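Local coordinates for conserved membrane protein (Chlamydia abortus, PDB 6GZU), which is a Chlamydia effector that combines deubiquitinating and acetyltransferase activities and induces fragmentation of the Golgi apparatus, at residues 103-108 / 136-141; 132-137 / 202-207. All blocks are in the same frame, centred on the assembly; numbering follows the deposited sequence.

Interaction 1: 103-108 / 136-141; sequences YPLWHH and TLVIVN
L105 and T136 form one hydrogen-bonded pair between two antiparallel neighbouring strands of a mixed sheet, and Y103 with V138 forms the next. L105 N donates to T136 O at 2.8 Å, while T136 N returns a bond of 2.8 Å to L105 O. Two residues along, Y103 N reaches V138 O at 2.8 Å and V138 N reaches Y103 O at 3.0 Å. Between these pairs P104 lies opposite L137 in a non-hydrogen-bonded pair, where an N-H directed at this neighbour is not needed, so a residue without an N-H is compatible with this place. L137, on the face it shares with P104, brings CD1 to 3.4 Å from Y103 O.

The side chain of L105 can be followed outward on the other face, where it lies alongside T136. Its CB sits 3.5 Å from T136 OG1. CG is anti to the backbone N (chi1 -166°) and stays within van der Waals range of the same oxygen, and the branch then divides. CD2 remains beside T136 OG1, whereas CD1 moves on to V138 CG2 at 3.8 Å. Beta-branched valine and threonine suit an extended strand, and leucine bridges both. T136 OG1 donates to a water at 3.0 Å, which gives the hydroxyl a partner within this largely apolar row. Y103 turns the edge of its ring to V138 O, which lies in the ring plane, while its hydroxyl bonds to D58 on helix 51-58. Helix 159-174 touches L105 through I162 and V138 through L166.

The chemistry is thus divided: four backbone bonds fix the register of two neighbouring inner strands, and the apolar side chains on the L105 face bury that junction against the helices.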
ATOM      1  N   TYR A 103       0.714  -0.822   0.436  1.00 16.09           N
ATOM      2  CA  TYR A 103       0.107   0.034   1.439  1.00 16.50           C
ATOM      3  C   TYR A 103      -0.644   1.183   0.827  1.00 17.04           C
ATOM      4  O   TYR A 103      -0.055   2.086   0.213  1.00 17.77           O
ATOM      5  CB  TYR A 103       1.226   0.693   2.283  1.00 17.08           C
ATOM      6  CG  TYR A 103       2.015  -0.292   3.105  1.00 18.44           C
ATOM      7  CD1 TYR A 103       3.071  -1.029   2.537  1.00 19.13           C
ATOM      8  CD2 TYR A 103       1.650  -0.547   4.424  1.00 19.52           C
ATOM      9  CE1 TYR A 103       3.761  -1.974   3.311  1.00 19.48           C
ATOM     10  CE2 TYR A 103       2.308  -1.500   5.204  1.00 19.25           C
ATOM     11  CZ  TYR A 103       3.337  -2.225   4.640  1.00 18.86           C
ATOM     12  OH  TYR A 103       3.982  -3.152   5.437  1.00 20.38           O
ATOM     13  N   PRO A 104      -1.953   1.216   1.053  1.00 16.83           N
ATOM     14  CA  PRO A 104      -2.721   2.433   0.694  1.00 19.03           C
ATOM     15  C   PRO A 104      -2.235   3.575   1.575  1.00 18.05           C
ATOM     16  O   PRO A 104      -2.082   3.418   2.807  1.00 19.15           O
ATOM     17  CB  PRO A 104      -4.174   2.046   1.052  1.00 20.04           C
ATOM     18  CG  PRO A 104      -4.159   0.500   0.963  1.00 20.07           C
ATOM     19  CD  PRO A 104      -2.813   0.100   1.497  1.00 18.18           C
ATOM     20  N   LEU A 105      -1.986   4.732   0.969  1.00 17.33           N
ATOM     21  CA  LEU A 105      -1.413   5.866   1.669  1.00 17.42           C
ATOM     22  C   LEU A 105      -2.323   7.070   1.418  1.00 19.34           C
ATOM     23  O   LEU A 105      -2.530   7.441   0.257  1.00 22.17           O
ATOM     24  CB  LEU A 105       0.049   6.101   1.219  1.00 21.59           C
ATOM     25  CG  LEU A 105       0.913   7.043   2.067  1.00 22.68           C
ATOM     26  CD1 LEU A 105       2.390   6.875   1.873  1.00 21.49           C
ATOM     27  CD2 LEU A 105       0.590   8.470   1.574  1.00 22.78           C
ATOM     28  N   TRP A 106      -2.808   7.666   2.504  1.00 19.35           N
ATOM     29  CA  TRP A 106      -3.774   8.768   2.515  1.00 20.98           C
ATOM     30  C   TRP A 106      -3.025  10.079   2.698  1.00 21.01           C
ATOM     31  O   TRP A 106      -2.098  10.159   3.492  1.00 21.21           O
ATOM     32  CB  TRP A 106      -4.709   8.580   3.701  1.00 22.45           C
ATOM     33  CG  TRP A 106      -5.845   9.523   3.724  1.00 24.19           C
ATOM     34  CD1 TRP A 106      -7.091   9.306   3.203  1.00 26.76           C
ATOM     35  CD2 TRP A 106      -5.888  10.835   4.337  1.00 25.18           C
ATOM     36  NE1 TRP A 106      -7.902  10.405   3.428  1.00 27.62           N
ATOM     37  CE2 TRP A 106      -7.193  11.351   4.122  1.00 26.54           C
ATOM     38  CE3 TRP A 106      -4.956  11.623   5.034  1.00 26.05           C
ATOM     39  CZ2 TRP A 106      -7.579  12.607   4.578  1.00 28.12           C
ATOM     40  CZ3 TRP A 106      -5.346  12.896   5.478  1.00 26.20           C
ATOM     41  CH2 TRP A 106      -6.641  13.362   5.257  1.00 28.13           C
ATOM     42  N   HIS A 107      -3.414  11.119   1.943  1.00 20.56           N
ATOM     43  CA  HIS A 107      -2.771  12.430   2.044  1.00 19.65           C
ATOM     44  C   HIS A 107      -3.735  13.576   1.897  1.00 20.21           C
ATOM     45  O   HIS A 107      -4.673  13.493   1.119  1.00 21.48           O
ATOM     46  CB  HIS A 107      -1.687  12.584   0.971  1.00 21.49           C
ATOM     47  CG  HIS A 107      -0.838  13.794   1.169  1.00 21.63           C
ATOM     48  ND1 HIS A 107       0.033  13.913   2.234  1.00 22.89           N
ATOM     49  CD2 HIS A 107      -0.713  14.940   0.442  1.00 22.21           C
ATOM     50  CE1 HIS A 107       0.654  15.085   2.161  1.00 22.88           C
ATOM     51  NE2 HIS A 107       0.225  15.722   1.082  1.00 22.19           N
ATOM     52  N   HIS A 108      -3.438  14.660   2.596  1.00 20.59           N
ATOM     53  CA  HIS A 108      -4.119  15.932   2.383  1.00 20.89           C
ATOM     54  C   HIS A 108      -3.047  16.996   2.501  1.00 22.43           C
ATOM     55  O   HIS A 108      -2.256  16.985   3.446  1.00 24.07           O
ATOM     56  CB  HIS A 108      -5.188  16.177   3.435  1.00 22.21           C
ATOM     57  CG  HIS A 108      -6.088  17.317   3.083  1.00 21.80           C
ATOM     58  ND1 HIS A 108      -5.705  18.635   3.211  1.00 23.67           N
ATOM     59  CD2 HIS A 108      -7.346  17.336   2.581  1.00 22.29           C
ATOM     60  CE1 HIS A 108      -6.696  19.417   2.818  1.00 23.04           C
ATOM     61  NE2 HIS A 108      -7.707  18.654   2.434  1.00 22.88           N
ATOM     62  N   THR A 136      -2.808   7.173  -2.516  1.00 19.46           N
ATOM     63  CA  THR A 136      -1.690   6.690  -3.302  1.00 18.64           C
ATOM     64  C   THR A 136      -1.296   5.328  -2.773  1.00 17.94           C
ATOM     65  O   THR A 136      -1.920   4.809  -1.837  1.00 19.61           O
ATOM     66  CB  THR A 136      -0.505   7.649  -3.200  1.00 17.72           C
ATOM     67  OG1 THR A 136      -0.101   7.774  -1.827  1.00 19.68           O
ATOM     68  CG2 THR A 136      -0.863   9.041  -3.720  1.00 19.37           C
ATOM     69  N   LEU A 137      -0.276   4.703  -3.372  1.00 16.78           N
ATOM     70  CA  LEU A 137       0.083   3.321  -2.994  1.00 16.72           C
ATOM     71  C   LEU A 137       1.599   3.220  -2.887  1.00 16.53           C
ATOM     72  O   LEU A 137       2.313   3.651  -3.798  1.00 16.95           O
ATOM     73  CB  LEU A 137      -0.414   2.355  -4.079  1.00 17.63           C
ATOM     74  CG  LEU A 137      -0.135   0.867  -3.823  1.00 19.61           C
ATOM     75  CD1 LEU A 137      -0.966   0.398  -2.620  1.00 21.37           C
ATOM     76  CD2 LEU A 137      -0.427   0.026  -5.080  1.00 23.07           C
ATOM     77  N   VAL A 138       2.102   2.586  -1.826  1.00 16.59           N
ATOM     78  CA  VAL A 138       3.550   2.300  -1.697  1.00 16.44           C
ATOM     79  C   VAL A 138       3.646   0.783  -1.704  1.00 16.98           C
ATOM     80  O   VAL A 138       3.015   0.080  -0.889  1.00 18.03           O
ATOM     81  CB  VAL A 138       4.113   2.866  -0.379  1.00 18.53           C
ATOM     82  CG1 VAL A 138       5.555   2.356  -0.122  1.00 19.98           C
ATOM     83  CG2 VAL A 138       4.096   4.394  -0.403  1.00 18.09           C
ATOM     84  N   ILE A 139       4.433   0.240  -2.626  1.00 17.06           N
ATOM     85  CA  ILE A 139       4.661  -1.191  -2.676  1.00 17.26           C
ATOM     86  C   ILE A 139       6.124  -1.471  -2.298  1.00 17.46           C
ATOM     87  O   ILE A 139       7.057  -0.882  -2.876  1.00 19.38           O
ATOM     88  CB  ILE A 139       4.442  -1.743  -4.111  1.00 18.36           C
ATOM     89  CG1 ILE A 139       3.037  -1.421  -4.628  1.00 19.02           C
ATOM     90  CG2 ILE A 139       4.741  -3.295  -4.121  1.00 20.39           C
ATOM     91  CD1 ILE A 139       2.859  -1.704  -6.116  1.00 18.95           C
ATOM     92  N   VAL A 140       6.349  -2.399  -1.374  1.00 17.53           N
ATOM     93  CA  VAL A 140       7.691  -2.908  -1.074  1.00 17.93           C
ATOM     94  C   VAL A 140       7.755  -4.291  -1.683  1.00 19.06           C
ATOM     95  O   VAL A 140       6.941  -5.172  -1.353  1.00 19.58           O
ATOM     96  CB  VAL A 140       7.955  -2.941   0.445  1.00 19.92           C
ATOM     97  CG1 VAL A 140       9.269  -3.681   0.750  1.00 21.10           C
ATOM     98  CG2 VAL A 140       7.976  -1.510   0.986  1.00 21.33           C
ATOM     99  N   ASN A 141       8.712  -4.492  -2.590  1.00 19.40           N
ATOM    100  CA  ASN A 141       8.899  -5.785  -3.247  1.00 20.14           C
ATOM    101  C   ASN A 141      10.254  -6.313  -2.822  1.00 20.70           C
ATOM    102  O   ASN A 141      11.309  -5.780  -3.230  1.00 21.94           O
ATOM    103  CB  ASN A 141       8.776  -5.660  -4.777  1.00 22.32           C
ATOM    104  CG  ASN A 141       8.814  -6.983  -5.494  1.00 24.00           C
ATOM    105  OD1 ASN A 141       9.570  -7.888  -5.125  1.00 24.99           O
ATOM    106  ND2 ASN A 141       8.021  -7.115  -6.551  1.00 26.11           N
TER
HETATM  107  O   HOH W   1      -1.931   9.725  -0.571  1.00 37.73           O

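Interaction 2: 132-137 / 202-207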
ATOM      1  N   ILE A 132     -11.879  14.984  -0.570  1.00 30.96           N
ATOM      2  CA  ILE A 132     -11.006  15.493   0.486  1.00 28.16           C
ATOM      3  C   ILE A 132      -9.840  14.601   0.600  1.00 28.63           C
ATOM      4  O   ILE A 132      -8.742  15.094   0.680  1.00 30.04           O
ATOM      5  CB  ILE A 132     -11.698  15.564   1.818  1.00 27.21           C
ATOM      6  CG1 ILE A 132     -12.880  16.487   1.694  1.00 28.42           C
ATOM      7  CG2 ILE A 132     -10.787  16.059   2.909  1.00 27.88           C
ATOM      8  CD1 ILE A 132     -13.438  16.888   3.013  1.00 32.64           C
ATOM      9  N   SER A 133     -10.075  13.291   0.580  1.00 29.22           N
ATOM     10  CA  SER A 133      -8.996  12.285   0.559  1.00 29.88           C
ATOM     11  C   SER A 133      -8.239  12.281  -0.748  1.00 28.96           C
ATOM     12  O   SER A 133      -8.880  12.387  -1.796  1.00 30.09           O
ATOM     13  CB  SER A 133      -9.593  10.871   0.655  1.00 30.95           C
ATOM     14  OG  SER A 133     -10.267  10.717   1.869  1.00 33.01           O
ATOM     15  N   HIS A 134      -6.909  12.076  -0.703  1.00 26.08           N
ATOM     16  CA  HIS A 134      -6.218  11.585  -1.891  1.00 24.27           C
ATOM     17  C   HIS A 134      -5.519  10.306  -1.489  1.00 22.80           C
ATOM     18  O   HIS A 134      -4.933  10.240  -0.417  1.00 25.68           O
ATOM     19  CB  HIS A 134      -5.199  12.585  -2.481  1.00 27.39           C
ATOM     20  CG  HIS A 134      -4.535  12.082  -3.732  1.00 26.79           C
ATOM     21  ND1 HIS A 134      -5.256  11.772  -4.873  1.00 26.49           N
ATOM     22  CD2 HIS A 134      -3.237  11.781  -4.010  1.00 26.22           C
ATOM     23  CE1 HIS A 134      -4.427  11.323  -5.806  1.00 26.48           C
ATOM     24  NE2 HIS A 134      -3.194  11.329  -5.314  1.00 24.97           N
ATOM     25  N   TRP A 135      -5.636   9.281  -2.327  1.00 21.08           N
ATOM     26  CA  TRP A 135      -5.036   7.974  -2.084  1.00 19.57           C
ATOM     27  C   TRP A 135      -3.918   7.694  -3.052  1.00 20.40           C
ATOM     28  O   TRP A 135      -4.052   7.953  -4.259  1.00 21.44           O
ATOM     29  CB  TRP A 135      -6.105   6.892  -2.240  1.00 20.33           C
ATOM     30  CG  TRP A 135      -7.147   6.910  -1.186  1.00 21.04           C
ATOM     31  CD1 TRP A 135      -8.431   7.377  -1.280  1.00 22.16           C
ATOM     32  CD2 TRP A 135      -7.025   6.367   0.106  1.00 21.57           C
ATOM     33  NE1 TRP A 135      -9.096   7.203  -0.088  1.00 23.86           N
ATOM     34  CE2 TRP A 135      -8.251   6.540   0.772  1.00 23.54           C
ATOM     35  CE3 TRP A 135      -5.972   5.746   0.783  1.00 22.95           C
ATOM     36  CZ2 TRP A 135      -8.442   6.128   2.102  1.00 24.27           C
ATOM     37  CZ3 TRP A 135      -6.168   5.324   2.088  1.00 25.17           C
ATOM     38  CH2 TRP A 135      -7.384   5.512   2.736  1.00 25.33           C
ATOM     39  N   THR A 136      -2.808   7.173  -2.516  1.00 19.46           N
ATOM     40  CA  THR A 136      -1.690   6.690  -3.302  1.00 18.64           C
ATOM     41  C   THR A 136      -1.296   5.328  -2.773  1.00 17.94           C
ATOM     42  O   THR A 136      -1.920   4.809  -1.837  1.00 19.61           O
ATOM     43  CB  THR A 136      -0.505   7.649  -3.200  1.00 17.72           C
ATOM     44  OG1 THR A 136      -0.101   7.774  -1.827  1.00 19.68           O
ATOM     45  CG2 THR A 136      -0.863   9.041  -3.720  1.00 19.37           C
ATOM     46  N   LEU A 137      -0.276   4.703  -3.372  1.00 16.78           N
ATOM     47  CA  LEU A 137       0.083   3.321  -2.994  1.00 16.72           C
ATOM     48  C   LEU A 137       1.599   3.220  -2.887  1.00 16.53           C
ATOM     49  O   LEU A 137       2.313   3.651  -3.798  1.00 16.95           O
ATOM     50  CB  LEU A 137      -0.414   2.355  -4.079  1.00 17.63           C
ATOM     51  CG  LEU A 137      -0.135   0.867  -3.823  1.00 19.61           C
ATOM     52  CD1 LEU A 137      -0.966   0.398  -2.620  1.00 21.37           C
ATOM     53  CD2 LEU A 137      -0.427   0.026  -5.080  1.00 23.07           C
ATOM     54  N   THR A 202     -11.890  12.140  -7.618  1.00 41.77           N
ATOM     55  CA  THR A 202     -12.427  11.110  -6.735  1.00 39.69           C
ATOM     56  C   THR A 202     -11.983   9.663  -7.001  1.00 37.14           C
ATOM     57  O   THR A 202     -12.195   8.795  -6.147  1.00 39.80           O
ATOM     58  CB  THR A 202     -13.975  11.145  -6.751  1.00 41.71           C
ATOM     59  OG1 THR A 202     -14.453  10.802  -8.057  1.00 43.52           O
ATOM     60  CG2 THR A 202     -14.500  12.543  -6.378  1.00 43.71           C
ATOM     61  N   SER A 203     -11.385   9.398  -8.169  1.00 34.07           N
ATOM     62  CA  SER A 203     -11.059   8.020  -8.608  1.00 32.29           C
ATOM     63  C   SER A 203      -9.695   7.473  -8.226  1.00 29.42           C
ATOM     64  O   SER A 203      -9.321   6.377  -8.681  1.00 28.47           O
ATOM     65  CB  SER A 203     -11.150   7.874 -10.111  1.00 33.97           C
ATOM     66  OG  SER A 203     -10.274   8.780 -10.755  1.00 36.31           O
ATOM     67  N   CYS A 204      -8.932   8.196  -7.405  1.00 25.45           N
ATOM     68  CA  CYS A 204      -7.584   7.735  -7.028  1.00 25.09           C
ATOM     69  C   CYS A 204      -7.554   6.333  -6.469  1.00 24.19           C
ATOM     70  O   CYS A 204      -6.581   5.588  -6.765  1.00 23.86           O
ATOM     71  CB  CYS A 204      -6.975   8.702  -6.010  1.00 26.80           C
ATOM     72  SG  CYS A 204      -8.127   9.102  -4.664  1.00 28.01           S
ATOM     73  N   GLY A 205      -8.539   5.973  -5.628  1.00 23.34           N
ATOM     74  CA  GLY A 205      -8.551   4.646  -5.003  1.00 24.56           C
ATOM     75  C   GLY A 205      -8.758   3.533  -6.020  1.00 25.57           C
ATOM     76  O   GLY A 205      -8.219   2.428  -5.872  1.00 24.38           O
ATOM     77  N   ILE A 206      -9.523   3.820  -7.065  1.00 25.73           N
ATOM     78  CA  ILE A 206      -9.763   2.831  -8.118  1.00 25.65           C
ATOM     79  C   ILE A 206      -8.489   2.701  -8.946  1.00 23.85           C
ATOM     80  O   ILE A 206      -8.032   1.577  -9.223  1.00 22.64           O
ATOM     81  CB  ILE A 206     -10.905   3.274  -9.007  1.00 27.25           C
ATOM     82  CG1 ILE A 206     -12.159   3.479  -8.148  1.00 29.47           C
ATOM     83  CG2 ILE A 206     -11.146   2.241 -10.102  1.00 29.23           C
ATOM     84  CD1 ILE A 206     -13.325   4.130  -8.890  1.00 29.04           C
ATOM     85  N   TRP A 207      -7.864   3.822  -9.278  1.00 22.32           N
ATOM     86  CA  TRP A 207      -6.642   3.754 -10.063  1.00 21.47           C
ATOM     87  C   TRP A 207      -5.540   2.937  -9.375  1.00 20.41           C
ATOM     88  O   TRP A 207      -4.849   2.124 -10.024  1.00 20.80           O
ATOM     89  CB  TRP A 207      -6.093   5.169 -10.311  1.00 22.75           C
ATOM     90  CG  TRP A 207      -6.721   5.828 -11.482  1.00 27.96           C
ATOM     91  CD1 TRP A 207      -7.547   6.938 -11.484  1.00 30.48           C
ATOM     92  CD2 TRP A 207      -6.527   5.463 -12.837  1.00 32.53           C
ATOM     93  NE1 TRP A 207      -7.902   7.236 -12.759  1.00 34.02           N
ATOM     94  CE2 TRP A 207      -7.267   6.378 -13.619  1.00 35.70           C
ATOM     95  CE3 TRP A 207      -5.803   4.442 -13.474  1.00 36.24           C
ATOM     96  CZ2 TRP A 207      -7.331   6.292 -15.012  1.00 39.88           C
ATOM     97  CZ3 TRP A 207      -5.862   4.363 -14.856  1.00 40.23           C
ATOM     98  CH2 TRP A 207      -6.604   5.296 -15.617  1.00 41.59           C
TER
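S133 brings its carbonyl O to 4.4 Å from C204 SG, a loose approach at the start of the contact. H134 comes next, its CG anti to the backbone N (chi1 -178°). Its imidazole ND1 lies 3.9 Å from C204 SG, and ND1 and CE1 both pack on C204 CB, the ring meeting the cysteine obliquely. The second ring nitrogen, NE2, is hydrogen-bonded to D151 OD1, a partner that helps to fix the ring's rotation; histidine, with two ring nitrogens pointing different ways, suits a place between cysteine and aspartate. W135 then donates its backbone N-H to C204 SG across 3.4 Å, at an N-H...S angle of 155°. Its indole also turns an edge to the sulfur, which lies in the ring plane 3.8 Å from CD1. W135 CB approaches G205 N at 4.3 Å, a residue with no side chain to add to the contact.

C204 opens helix 204-217, directly after S203 at the N-cap position. A cysteine at a helix start, facing a strand histidine paired with an aspartate, is consistent with the Cys-His-Asp catalytic triad of CE-clan, Ulp1-like cysteine proteases.

Strand 134-141 serves both interactions, whose centres lie 10 Å apart and which share T136 and L137. Along the chain, which is the part of the longer membrane protein that holds the Ulp1-like catalytic domain, strand 100-107 comes first, then helix 114-124, strand 134-141 and, after the rest of the sheet, helix 204-217. Interaction 1 joins two neighbouring strands of the mixed sheet near the middle of the chain; interaction 2 sets the helix start against the beginning of the second of these strands. They meet directly, since W106 NE1 probably bonds to S133 OG and H107 N to H134 O. The strand pairing therefore extends to H134, so the sheet core probably helps to position the likely catalytic site.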